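PDB 1SW6: regulatory protein SWI6 from Saccharomyces cerevisiae, which serves as the shared regulatory subunit of the yeast transcription factors SBF and MBF, which drive cell-cycle-dependent gene expression, seen here as its ankyrin-repeat domain. Local coordinates for residues 198-210 against 275-289. Residues are numbered along the deposited sequence; the frame is centred on the assembly and turned at random.
Sequences DSMNRTILHHIII and MLNAQDSNGDTCLNI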
loop_
_atom_site.group_PDB
_atom_site.type_symbol
_atom_site.label_atom_id
_atom_site.label_comp_id
_atom_site.label_asym_id
_atom_site.label_seq_id
_atom_site.Cartn_x
_atom_site.Cartn_y
_atom_site.Cartn_z
ATOM N N ASP A 198 0.825 -19.168 -3.439
ATOM C CA ASP A 198 1.813 -18.414 -2.680
ATOM C C ASP A 198 2.465 -19.243 -1.568
ATOM O O ASP A 198 2.297 -20.465 -1.507
ATOM C CB ASP A 198 1.170 -17.139 -2.115
ATOM C CG ASP A 198 0.061 -17.424 -1.124
ATOM O OD1 ASP A 198 -0.682 -16.476 -0.788
ATOM O OD2 ASP A 198 -0.064 -18.580 -0.661
ATOM N N SER A 199 3.213 -18.578 -0.693
ATOM C CA SER A 199 3.901 -19.260 0.395
ATOM C C SER A 199 2.968 -19.958 1.382
ATOM O O SER A 199 3.420 -20.716 2.238
ATOM C CB SER A 199 4.799 -18.269 1.132
ATOM O OG SER A 199 5.775 -17.756 0.243
ATOM N N MET A 200 1.672 -19.699 1.256
ATOM C CA MET A 200 0.658 -20.303 2.119
ATOM C C MET A 200 -0.135 -21.317 1.288
ATOM O O MET A 200 -1.200 -21.784 1.701
ATOM C CB MET A 200 -0.295 -19.221 2.626
ATOM C CG MET A 200 0.326 -18.232 3.591
ATOM S SD MET A 200 0.569 -18.982 5.223
ATOM C CE MET A 200 -1.127 -18.961 5.836
ATOM N N ASN A 201 0.398 -21.644 0.116
ATOM C CA ASN A 201 -0.261 -22.550 -0.821
ATOM C C ASN A 201 -1.668 -22.038 -1.123
ATOM O O ASN A 201 -2.591 -22.815 -1.347
ATOM C CB ASN A 201 -0.329 -23.980 -0.276
ATOM C CG ASN A 201 1.043 -24.598 -0.089
ATOM O OD1 ASN A 201 1.948 -24.391 -0.896
ATOM N ND2 ASN A 201 1.198 -25.371 0.972
ATOM N N ARG A 202 -1.825 -20.719 -1.117
ATOM C CA ARG A 202 -3.115 -20.116 -1.415
ATOM C C ARG A 202 -3.187 -19.736 -2.884
ATOM O O ARG A 202 -2.274 -19.100 -3.428
ATOM C CB ARG A 202 -3.352 -18.897 -0.527
ATOM C CG ARG A 202 -3.823 -19.298 0.853
ATOM C CD ARG A 202 -3.837 -18.138 1.828
ATOM N NE ARG A 202 -4.469 -18.534 3.083
ATOM C CZ ARG A 202 -4.587 -17.742 4.140
ATOM N NH1 ARG A 202 -4.104 -16.504 4.095
ATOM N NH2 ARG A 202 -5.198 -18.186 5.240
ATOM N N THR A 203 -4.274 -20.142 -3.527
ATOM C CA THR A 203 -4.485 -19.865 -4.944
ATOM C C THR A 203 -5.178 -18.523 -5.119
ATOM O O THR A 203 -5.470 -17.827 -4.135
ATOM C CB THR A 203 -5.369 -20.943 -5.564
ATOM O OG1 THR A 203 -6.727 -20.752 -5.133
ATOM C CG2 THR A 203 -4.891 -22.327 -5.100
ATOM N N ILE A 204 -5.448 -18.165 -6.375
ATOM C CA ILE A 204 -6.117 -16.911 -6.669
ATOM C C ILE A 204 -7.520 -16.926 -6.055
ATOM O O ILE A 204 -8.029 -15.888 -5.631
ATOM C CB ILE A 204 -6.212 -16.665 -8.196
ATOM C CG1 ILE A 204 -6.813 -15.282 -8.460
ATOM C CG2 ILE A 204 -7.049 -17.734 -8.854
ATOM C CD1 ILE A 204 -5.858 -14.144 -8.082
ATOM N N LEU A 205 -8.142 -18.105 -5.993
ATOM C CA LEU A 205 -9.482 -18.205 -5.410
ATOM C C LEU A 205 -9.457 -17.967 -3.916
ATOM O O LEU A 205 -10.389 -17.404 -3.366
ATOM C CB LEU A 205 -10.118 -19.572 -5.672
ATOM C CG LEU A 205 -10.578 -19.862 -7.097
ATOM C CD1 LEU A 205 -11.363 -21.183 -7.134
ATOM C CD2 LEU A 205 -11.453 -18.703 -7.583
ATOM N N HIS A 206 -8.400 -18.408 -3.246
ATOM C CA HIS A 206 -8.328 -18.202 -1.804
ATOM C C HIS A 206 -8.295 -16.710 -1.532
ATOM O O HIS A 206 -8.964 -16.225 -0.630
ATOM C CB HIS A 206 -7.073 -18.843 -1.208
ATOM C CG HIS A 206 -7.193 -20.313 -0.970
ATOM N ND1 HIS A 206 -6.583 -21.250 -1.775
ATOM C CD2 HIS A 206 -7.837 -21.010 -0.001
ATOM C CE1 HIS A 206 -6.841 -22.459 -1.312
ATOM N NE2 HIS A 206 -7.600 -22.342 -0.237
ATOM N N HIS A 207 -7.516 -15.987 -2.330
ATOM C CA HIS A 207 -7.386 -14.550 -2.155
ATOM C C HIS A 207 -8.667 -13.794 -2.472
ATOM O O HIS A 207 -8.987 -12.821 -1.788
ATOM C CB HIS A 207 -6.217 -14.016 -3.002
ATOM C CG HIS A 207 -4.868 -14.405 -2.478
ATOM N ND1 HIS A 207 -4.338 -13.881 -1.316
ATOM C CD2 HIS A 207 -3.951 -15.290 -2.941
ATOM C CE1 HIS A 207 -3.157 -14.427 -1.087
ATOM N NE2 HIS A 207 -2.898 -15.285 -2.058
ATOM N N ILE A 208 -9.407 -14.232 -3.492
ATOM C CA ILE A 208 -10.658 -13.567 -3.851
ATOM C C ILE A 208 -11.579 -13.639 -2.634
ATOM O O ILE A 208 -12.128 -12.632 -2.181
ATOM C CB ILE A 208 -11.351 -14.251 -5.060
ATOM C CG1 ILE A 208 -10.524 -14.028 -6.336
ATOM C CG2 ILE A 208 -12.770 -13.709 -5.218
ATOM C CD1 ILE A 208 -11.164 -14.555 -7.592
ATOM N N ILE A 209 -11.729 -14.843 -2.099
ATOM C CA ILE A 209 -12.558 -15.045 -0.932
ATOM C C ILE A 209 -12.044 -14.261 0.272
ATOM O O ILE A 209 -12.831 -13.641 0.973
ATOM C CB ILE A 209 -12.654 -16.543 -0.601
ATOM C CG1 ILE A 209 -13.856 -17.149 -1.336
ATOM C CG2 ILE A 209 -12.784 -16.752 0.896
ATOM C CD1 ILE A 209 -13.799 -17.029 -2.841
ATOM N N ILE A 210 -10.733 -14.279 0.518
ATOM C CA ILE A 210 -10.199 -13.526 1.655
ATOM C C ILE A 210 -10.624 -12.065 1.527
ATOM O O ILE A 210 -10.970 -11.410 2.510
ATOM C CB ILE A 210 -8.653 -13.558 1.717
ATOM C CG1 ILE A 210 -8.155 -14.958 2.060
ATOM C CG2 ILE A 210 -8.161 -12.561 2.756
ATOM C CD1 ILE A 210 -8.608 -15.462 3.391
ATOM N N MET A 275 -8.205 -26.173 -8.741
ATOM C CA MET A 275 -8.270 -24.947 -7.984
ATOM C C MET A 275 -9.453 -24.797 -7.067
ATOM O O MET A 275 -9.290 -24.436 -5.897
ATOM C CB MET A 275 -8.220 -23.755 -8.941
ATOM C CG MET A 275 -8.058 -22.417 -8.249
ATOM S SD MET A 275 -8.338 -21.070 -9.391
ATOM C CE MET A 275 -6.790 -21.091 -10.294
ATOM N N LEU A 276 -10.642 -25.071 -7.598
ATOM C CA LEU A 276 -11.867 -24.902 -6.845
ATOM C C LEU A 276 -11.846 -25.481 -5.444
ATOM O O LEU A 276 -12.250 -24.803 -4.504
ATOM C CB LEU A 276 -13.066 -25.458 -7.624
ATOM C CG LEU A 276 -14.435 -25.305 -6.930
ATOM C CD1 LEU A 276 -14.719 -23.833 -6.623
ATOM C CD2 LEU A 276 -15.543 -25.870 -7.822
ATOM N N ASN A 277 -11.371 -26.713 -5.306
ATOM C CA ASN A 277 -11.329 -27.378 -4.005
ATOM C C ASN A 277 -9.913 -27.565 -3.456
ATOM O O ASN A 277 -9.687 -28.430 -2.613
ATOM C CB ASN A 277 -12.029 -28.744 -4.095
ATOM C CG ASN A 277 -13.457 -28.635 -4.615
ATOM O OD1 ASN A 277 -14.301 -27.971 -4.014
ATOM N ND2 ASN A 277 -13.729 -29.287 -5.739
ATOM N N ALA A 278 -8.969 -26.755 -3.927
ATOM C CA ALA A 278 -7.586 -26.837 -3.466
ATOM C C ALA A 278 -7.474 -26.393 -2.005
ATOM O O ALA A 278 -8.167 -25.471 -1.568
ATOM C CB ALA A 278 -6.696 -25.957 -4.338
ATOM N N GLN A 279 -6.585 -27.033 -1.254
ATOM C CA GLN A 279 -6.404 -26.689 0.150
ATOM C C GLN A 279 -5.115 -25.927 0.371
ATOM O O GLN A 279 -4.088 -26.267 -0.212
ATOM C CB GLN A 279 -6.392 -27.958 1.000
ATOM C CG GLN A 279 -7.750 -28.617 1.137
ATOM C CD GLN A 279 -7.655 -29.999 1.752
ATOM O OE1 GLN A 279 -7.251 -30.951 1.092
ATOM N NE2 GLN A 279 -8.015 -30.113 3.024
ATOM N N ASP A 280 -5.172 -24.894 1.208
ATOM C CA ASP A 280 -3.984 -24.108 1.503
ATOM C C ASP A 280 -3.209 -24.808 2.613
ATOM O O ASP A 280 -3.495 -25.963 2.933
ATOM C CB ASP A 280 -4.359 -22.678 1.923
ATOM C CG ASP A 280 -5.065 -22.615 3.269
ATOM O OD1 ASP A 280 -5.341 -23.671 3.875
ATOM O OD2 ASP A 280 -5.350 -21.487 3.725
ATOM N N SER A 281 -2.242 -24.108 3.204
ATOM C CA SER A 281 -1.411 -24.685 4.264
ATOM C C SER A 281 -2.144 -25.068 5.540
ATOM O O SER A 281 -1.656 -25.900 6.308
ATOM C CB SER A 281 -0.255 -23.743 4.602
ATOM O OG SER A 281 0.764 -23.855 3.624
ATOM N N ASN A 282 -3.302 -24.457 5.776
ATOM C CA ASN A 282 -4.095 -24.773 6.958
ATOM C C ASN A 282 -5.032 -25.912 6.582
ATOM O O ASN A 282 -5.717 -26.479 7.431
ATOM C CB ASN A 282 -4.914 -23.555 7.418
ATOM C CG ASN A 282 -4.044 -22.346 7.733
ATOM O OD1 ASN A 282 -2.908 -22.492 8.184
ATOM N ND2 ASN A 282 -4.579 -21.145 7.510
ATOM N N GLY A 283 -5.046 -26.247 5.294
ATOM C CA GLY A 283 -5.911 -27.309 4.810
ATOM C C GLY A 283 -7.291 -26.781 4.462
ATOM O O GLY A 283 -8.230 -27.558 4.283
ATOM N N ASP A 284 -7.411 -25.458 4.374
ATOM C CA ASP A 284 -8.678 -24.802 4.046
ATOM C C ASP A 284 -8.885 -24.624 2.553
ATOM O O ASP A 284 -7.953 -24.263 1.822
ATOM C CB ASP A 284 -8.761 -23.389 4.638
ATOM C CG ASP A 284 -8.975 -23.379 6.135
ATOM O OD1 ASP A 284 -9.765 -24.211 6.630
ATOM O OD2 ASP A 284 -8.369 -22.513 6.811
ATOM N N THR A 285 -10.115 -24.859 2.111
ATOM C CA THR A 285 -10.463 -24.632 0.724
ATOM C C THR A 285 -10.990 -23.194 0.775
ATOM O O THR A 285 -11.270 -22.683 1.863
ATOM C CB THR A 285 -11.587 -25.552 0.273
ATOM O OG1 THR A 285 -12.696 -25.407 1.158
ATOM C CG2 THR A 285 -11.123 -26.992 0.255
ATOM N N CYS A 286 -11.126 -22.528 -0.368
ATOM C CA CYS A 286 -11.633 -21.169 -0.318
ATOM C C CYS A 286 -13.042 -21.200 0.278
ATOM O O CYS A 286 -13.460 -20.279 0.980
ATOM C CB CYS A 286 -11.605 -20.513 -1.710
ATOM S SG CYS A 286 -12.595 -21.261 -3.032
ATOM N N LEU A 287 -13.760 -22.286 0.037
ATOM C CA LEU A 287 -15.108 -22.418 0.581
ATOM C C LEU A 287 -15.104 -22.438 2.112
ATOM O O LEU A 287 -15.987 -21.855 2.745
ATOM C CB LEU A 287 -15.771 -23.701 0.068
ATOM C CG LEU A 287 -17.156 -23.989 0.640
ATOM C CD1 LEU A 287 -18.114 -22.847 0.279
ATOM C CD2 LEU A 287 -17.660 -25.329 0.107
ATOM N N ASN A 288 -14.120 -23.123 2.698
ATOM C CA ASN A 288 -14.017 -23.230 4.155
ATOM C C ASN A 288 -13.667 -21.875 4.779
ATOM O O ASN A 288 -14.131 -21.552 5.868
ATOM C CB ASN A 288 -12.974 -24.286 4.546
ATOM C CG ASN A 288 -13.325 -24.990 5.862
ATOM O OD1 ASN A 288 -14.263 -24.596 6.549
ATOM N ND2 ASN A 288 -12.566 -26.030 6.215
ATOM N N ILE A 289 -12.839 -21.091 4.090
ATOM C CA ILE A 289 -12.466 -19.756 4.552
ATOM C C ILE A 289 -13.717 -18.885 4.460
ATOM O O ILE A 289 -13.994 -18.060 5.336
ATOM C CB ILE A 289 -11.368 -19.139 3.649
ATOM C CG1 ILE A 289 -10.018 -19.809 3.936
ATOM C CG2 ILE A 289 -11.313 -17.619 3.841
ATOM C CD1 ILE A 289 -8.921 -19.424 2.966
HETATM O O HOH W 1 -3.440 -24.819 -3.002
HETATM O O HOH W 2 -8.391 -22.446 -4.204
#
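Ser281 N donates to Met200 O (3.0 Å), joining two type I turns, Asp198 to Asn201 and Asp280 to Gly283, that lie side by side, the second straddling the boundary between the third and fourth ankyrin repeats; in the helices that follow, the CA atoms of His206 and Cys286 are 4.7 Å apart. Residues 203-206 (Thr-Ile-Leu-His) occupy the place of the ankyrin TPLH motif, whose histidine typically bonds to backbone of the next repeat. Here the His206 ring reaches across edge-on: NE2 donates to Asp284 O at 2.8 Å, and Asp280 N meets that oxygen from the opposite face of its carbonyl plane. On its own side, ND1 accepts from Thr203 N (3.1 Å), closing a capping box, so both ring nitrogens are engaged and the ring's rotation is fixed. Asp280 CB lies over one ring face in a CH-pi contact. Without the ring, as with an alanine here, Asp284 O is likely to lose its donor from the TPLH-like turn and Thr203 N its acceptor. Alongside, the extended Arg202 chain brings NE to the anti lone pair of Asp280 OD2 (3.1 Å), guanidinium and carboxylate nearly coplanar at 22°; Asp280 OD1 meanwhile accepts from Asn282 N and Asp284 N. Leu205 CG packs on Met275 SD (3.4 Å), and Ile289 CG2 presses tightly on Ile209 CG2 (3.4 Å). The chemistry is consistent with polar bonds fixing the register of the turns, while apolar contacts join helix 204-212 to helix 268-276 through Met275 and to helix 286-293 through Ile289.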